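Local coordinates for protein glutathione transferase (Lolium rigidum, PDB 6ZB6) that probably conjugates glutathione to electrophilic xenobiotics, including herbicides, as a phi class glutathione transferase linked to herbicide resistance, at residues F173-Y178 against I210-P216. Residue numbers count along the deposited sequence, not the author numbering.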
ATOM      1  N   PHE A 173       2.367   2.080   2.735  1.00 19.65           N
ATOM      2  CA  PHE A 173       2.146   1.115   3.814  1.00 18.67           C
ATOM      3  C   PHE A 173       2.129  -0.346   3.364  1.00 20.26           C
ATOM      4  O   PHE A 173       2.865  -1.161   3.946  1.00 20.47           O
ATOM      5  CB  PHE A 173       0.867   1.456   4.575  1.00 18.05           C
ATOM      6  CG  PHE A 173       0.334   0.298   5.349  1.00 25.23           C
ATOM      7  CD1 PHE A 173       0.960  -0.105   6.527  1.00 22.29           C
ATOM      8  CD2 PHE A 173      -0.747  -0.425   4.878  1.00 21.60           C
ATOM      9  CE1 PHE A 173       0.496  -1.189   7.230  1.00 21.91           C
ATOM     10  CE2 PHE A 173      -1.222  -1.508   5.567  1.00 23.96           C
ATOM     11  CZ  PHE A 173      -0.595  -1.901   6.760  1.00 23.51           C
ATOM     12  N   PRO A 174       1.287  -0.764   2.411  1.00 18.67           N
ATOM     13  CA  PRO A 174       1.060  -2.215   2.243  1.00 14.64           C
ATOM     14  C   PRO A 174       2.292  -3.024   1.888  1.00 17.37           C
ATOM     15  O   PRO A 174       2.496  -4.098   2.475  1.00 21.74           O
ATOM     16  CB  PRO A 174       0.018  -2.283   1.113  1.00 15.03           C
ATOM     17  CG  PRO A 174      -0.637  -0.944   1.122  1.00 21.73           C
ATOM     18  CD  PRO A 174       0.428   0.032   1.513  1.00 16.09           C
ATOM     19  N   TYR A 175       3.126  -2.560   0.956  1.00 18.26           N
ATOM     20  CA  TYR A 175       4.314  -3.354   0.652  1.00 19.56           C
ATOM     21  C   TYR A 175       5.373  -3.217   1.738  1.00 19.60           C
ATOM     22  O   TYR A 175       6.065  -4.189   2.046  1.00 21.54           O
ATOM     23  CB  TYR A 175       4.908  -2.969  -0.699  1.00 23.33           C
ATOM     24  CG  TYR A 175       4.130  -3.490  -1.895  1.00 20.23           C
ATOM     25  CD1 TYR A 175       3.027  -2.812  -2.360  1.00 19.31           C
ATOM     26  CD2 TYR A 175       4.517  -4.654  -2.560  1.00 27.43           C
ATOM     27  CE1 TYR A 175       2.306  -3.266  -3.446  1.00 21.90           C
ATOM     28  CE2 TYR A 175       3.807  -5.123  -3.664  1.00 29.28           C
ATOM     29  CZ  TYR A 175       2.695  -4.419  -4.102  1.00 29.89           C
ATOM     30  OH  TYR A 175       1.965  -4.838  -5.201  1.00 29.34           O
ATOM     31  N   THR A 176       5.543  -2.017   2.308  1.00 18.78           N
ATOM     32  CA  THR A 176       6.562  -1.850   3.349  1.00 20.02           C
ATOM     33  C   THR A 176       6.204  -2.661   4.585  1.00 24.01           C
ATOM     34  O   THR A 176       7.087  -3.213   5.253  1.00 22.54           O
ATOM     35  CB  THR A 176       6.729  -0.372   3.705  1.00 22.51           C
ATOM     36  OG1 THR A 176       7.055   0.357   2.522  1.00 22.86           O
ATOM     37  CG2 THR A 176       7.880  -0.154   4.739  1.00 16.34           C
ATOM     38  N   PHE A 177       4.910  -2.740   4.901  1.00 19.26           N
ATOM     39  CA  PHE A 177       4.453  -3.608   5.979  1.00 20.46           C
ATOM     40  C   PHE A 177       5.015  -5.020   5.838  1.00 25.55           C
ATOM     41  O   PHE A 177       5.551  -5.589   6.798  1.00 25.23           O
ATOM     42  CB  PHE A 177       2.927  -3.650   6.012  1.00 23.92           C
ATOM     43  CG  PHE A 177       2.387  -4.563   7.070  1.00 32.10           C
ATOM     44  CD1 PHE A 177       2.505  -4.228   8.407  1.00 33.04           C
ATOM     45  CD2 PHE A 177       1.808  -5.773   6.731  1.00 31.77           C
ATOM     46  CE1 PHE A 177       2.028  -5.077   9.395  1.00 40.07           C
ATOM     47  CE2 PHE A 177       1.327  -6.621   7.712  1.00 33.53           C
ATOM     48  CZ  PHE A 177       1.435  -6.268   9.044  1.00 29.50           C
ATOM     49  N   TYR A 178       4.909  -5.599   4.639  1.00 24.90           N
ATOM     50  CA  TYR A 178       5.397  -6.957   4.415  1.00 23.47           C
ATOM     51  C   TYR A 178       6.918  -7.013   4.381  1.00 28.09           C
ATOM     52  O   TYR A 178       7.510  -8.009   4.828  1.00 29.67           O
ATOM     53  CB  TYR A 178       4.809  -7.529   3.124  1.00 26.39           C
ATOM     54  CG  TYR A 178       3.389  -8.034   3.292  1.00 26.51           C
ATOM     55  CD1 TYR A 178       3.049  -8.856   4.359  1.00 26.66           C
ATOM     56  CD2 TYR A 178       2.388  -7.692   2.385  1.00 29.19           C
ATOM     57  CE1 TYR A 178       1.757  -9.320   4.532  1.00 31.43           C
ATOM     58  CE2 TYR A 178       1.084  -8.153   2.545  1.00 27.51           C
ATOM     59  CZ  TYR A 178       0.773  -8.972   3.623  1.00 32.72           C
ATOM     60  OH  TYR A 178      -0.523  -9.441   3.806  1.00 26.19           O
ATOM     61  N   ILE A 210      -5.922  -2.237   9.611  1.00 21.70           N
ATOM     62  CA  ILE A 210      -5.769  -3.056   8.412  1.00 22.68           C
ATOM     63  C   ILE A 210      -4.579  -3.999   8.555  1.00 24.75           C
ATOM     64  O   ILE A 210      -4.631  -5.156   8.117  1.00 27.33           O
ATOM     65  CB  ILE A 210      -5.656  -2.164   7.160  1.00 24.81           C
ATOM     66  CG1 ILE A 210      -6.956  -1.377   6.965  1.00 27.78           C
ATOM     67  CG2 ILE A 210      -5.348  -3.000   5.925  1.00 26.44           C
ATOM     68  CD1 ILE A 210      -8.221  -2.230   7.097  1.00 23.48           C
ATOM     69  N   SER A 211      -3.493  -3.543   9.184  1.00 25.02           N
ATOM     70  CA  SER A 211      -2.343  -4.435   9.310  1.00 32.89           C
ATOM     71  C   SER A 211      -2.690  -5.657  10.159  1.00 36.14           C
ATOM     72  O   SER A 211      -2.153  -6.749   9.930  1.00 29.82           O
ATOM     73  CB  SER A 211      -1.135  -3.679   9.879  1.00 38.09           C
ATOM     74  OG  SER A 211      -1.400  -3.135  11.157  1.00 44.46           O
ATOM     75  N   ALA A 212      -3.632  -5.508  11.097  1.00 36.79           N
ATOM     76  CA  ALA A 212      -4.089  -6.644  11.894  1.00 40.38           C
ATOM     77  C   ALA A 212      -4.913  -7.631  11.073  1.00 44.15           C
ATOM     78  O   ALA A 212      -5.014  -8.803  11.443  1.00 44.08           O
ATOM     79  CB  ALA A 212      -4.910  -6.156  13.086  1.00 35.02           C
ATOM     80  N   THR A 213      -5.530  -7.190   9.982  1.00 41.16           N
ATOM     81  CA  THR A 213      -6.275  -8.121   9.146  1.00 46.63           C
ATOM     82  C   THR A 213      -5.411  -8.760   8.072  1.00 48.07           C
ATOM     83  O   THR A 213      -5.828  -9.753   7.472  1.00 52.04           O
ATOM     84  CB  THR A 213      -7.475  -7.432   8.483  1.00 45.46           C
ATOM     85  OG1 THR A 213      -7.018  -6.615   7.401  1.00 50.27           O
ATOM     86  CG2 THR A 213      -8.220  -6.572   9.480  1.00 42.76           C
ATOM     87  N   MET A 214      -4.226  -8.213   7.815  1.00 55.87           N
ATOM     88  CA  MET A 214      -3.296  -8.841   6.884  1.00 59.32           C
ATOM     89  C   MET A 214      -2.509  -9.971   7.541  1.00 79.40           C
ATOM     90  O   MET A 214      -2.192 -10.959   6.871  1.00 74.15           O
ATOM     91  CB  MET A 214      -2.349  -7.782   6.315  1.00 46.22           C
ATOM     92  CG  MET A 214      -3.074  -6.593   5.683  1.00 29.34           C
ATOM     93  SD  MET A 214      -1.999  -5.177   5.433  1.00 26.80           S
ATOM     94  CE  MET A 214      -0.854  -5.868   4.246  1.00 25.04           C
ATOM     95  N   VAL A 215      -2.235  -9.850   8.842  1.00104.36           N
ATOM     96  CA  VAL A 215      -1.454 -10.759   9.698  1.00125.16           C
ATOM     97  C   VAL A 215      -0.298 -11.458   8.983  1.00150.55           C
ATOM     98  O   VAL A 215      -0.513 -12.431   8.244  1.00155.78           O
ATOM     99  CB  VAL A 215      -2.354 -11.800  10.397  1.00119.55           C
ATOM    100  CG1 VAL A 215      -3.099 -11.166  11.560  1.00117.62           C
ATOM    101  CG2 VAL A 215      -3.336 -12.475   9.436  1.00115.57           C
ATOM    102  N   PRO A 216       0.941 -11.029   9.210  1.00166.67           N
ATOM    103  CA  PRO A 216       2.104 -11.777   8.704  1.00174.55           C
ATOM    104  C   PRO A 216       2.345 -13.017   9.550  1.00178.59           C
ATOM    105  O   PRO A 216       1.478 -13.399  10.351  1.00181.32           O
ATOM    106  CB  PRO A 216       3.262 -10.769   8.837  1.00174.97           C
ATOM    107  CG  PRO A 216       2.649  -9.481   9.317  1.00173.81           C
ATOM    108  CD  PRO A 216       1.347  -9.827   9.954  1.00172.08           C
TER
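Met214 gives up more surface here than any other residue of the two segments. Its side chain is a knob in a hole formed by Phe173, Pro174, Phe177 and Tyr178 on the short helix opposite. The methyl carbon goes deepest. Met214 CE lies 3.4 Å from Tyr178 CE2 and 3.6 Å from Phe177 CD2. The sulfur makes Met-aromatic contacts with two rings: Met214 SD is 4.8 Å from the centroid of the Phe173 ring and 4.7 Å from that of Phe177, oblique to both.

Phe177 is next in buried area. Its ring reaches across with chi1 in t, and Ser211 CB packs over one face as a CH-pi contact, 4.0 Å from the centroid. The same Ser211 CB meets the edge of the Phe173 ring, 3.6 Å from Phe173 CZ. Ser211 OG is turned back to its own helix and is hydrogen-bonded to Ile207 O.

The contact belongs to the all-helical C-terminal domain of the glutathione transferase fold. It joins helix 173-179 to the last helix, 205-214, with the two segment axes 11.4 Å apart and crossing at -52°. Tyr175 points away from this interface and touches the bound S-(p-nitrobenzyl)glutathione, so one helix both packs here and lines the ligand pocket. Tyr178 OH is hydrogen-bonded to Met11 O.

At Val215 the chain leaves the helix with positive phi. The chain then crosses toward helix 173-179, and Pro216 CG comes within 3.4 Å of Phe177 CZ, although Val215 and Pro216 are poorly ordered.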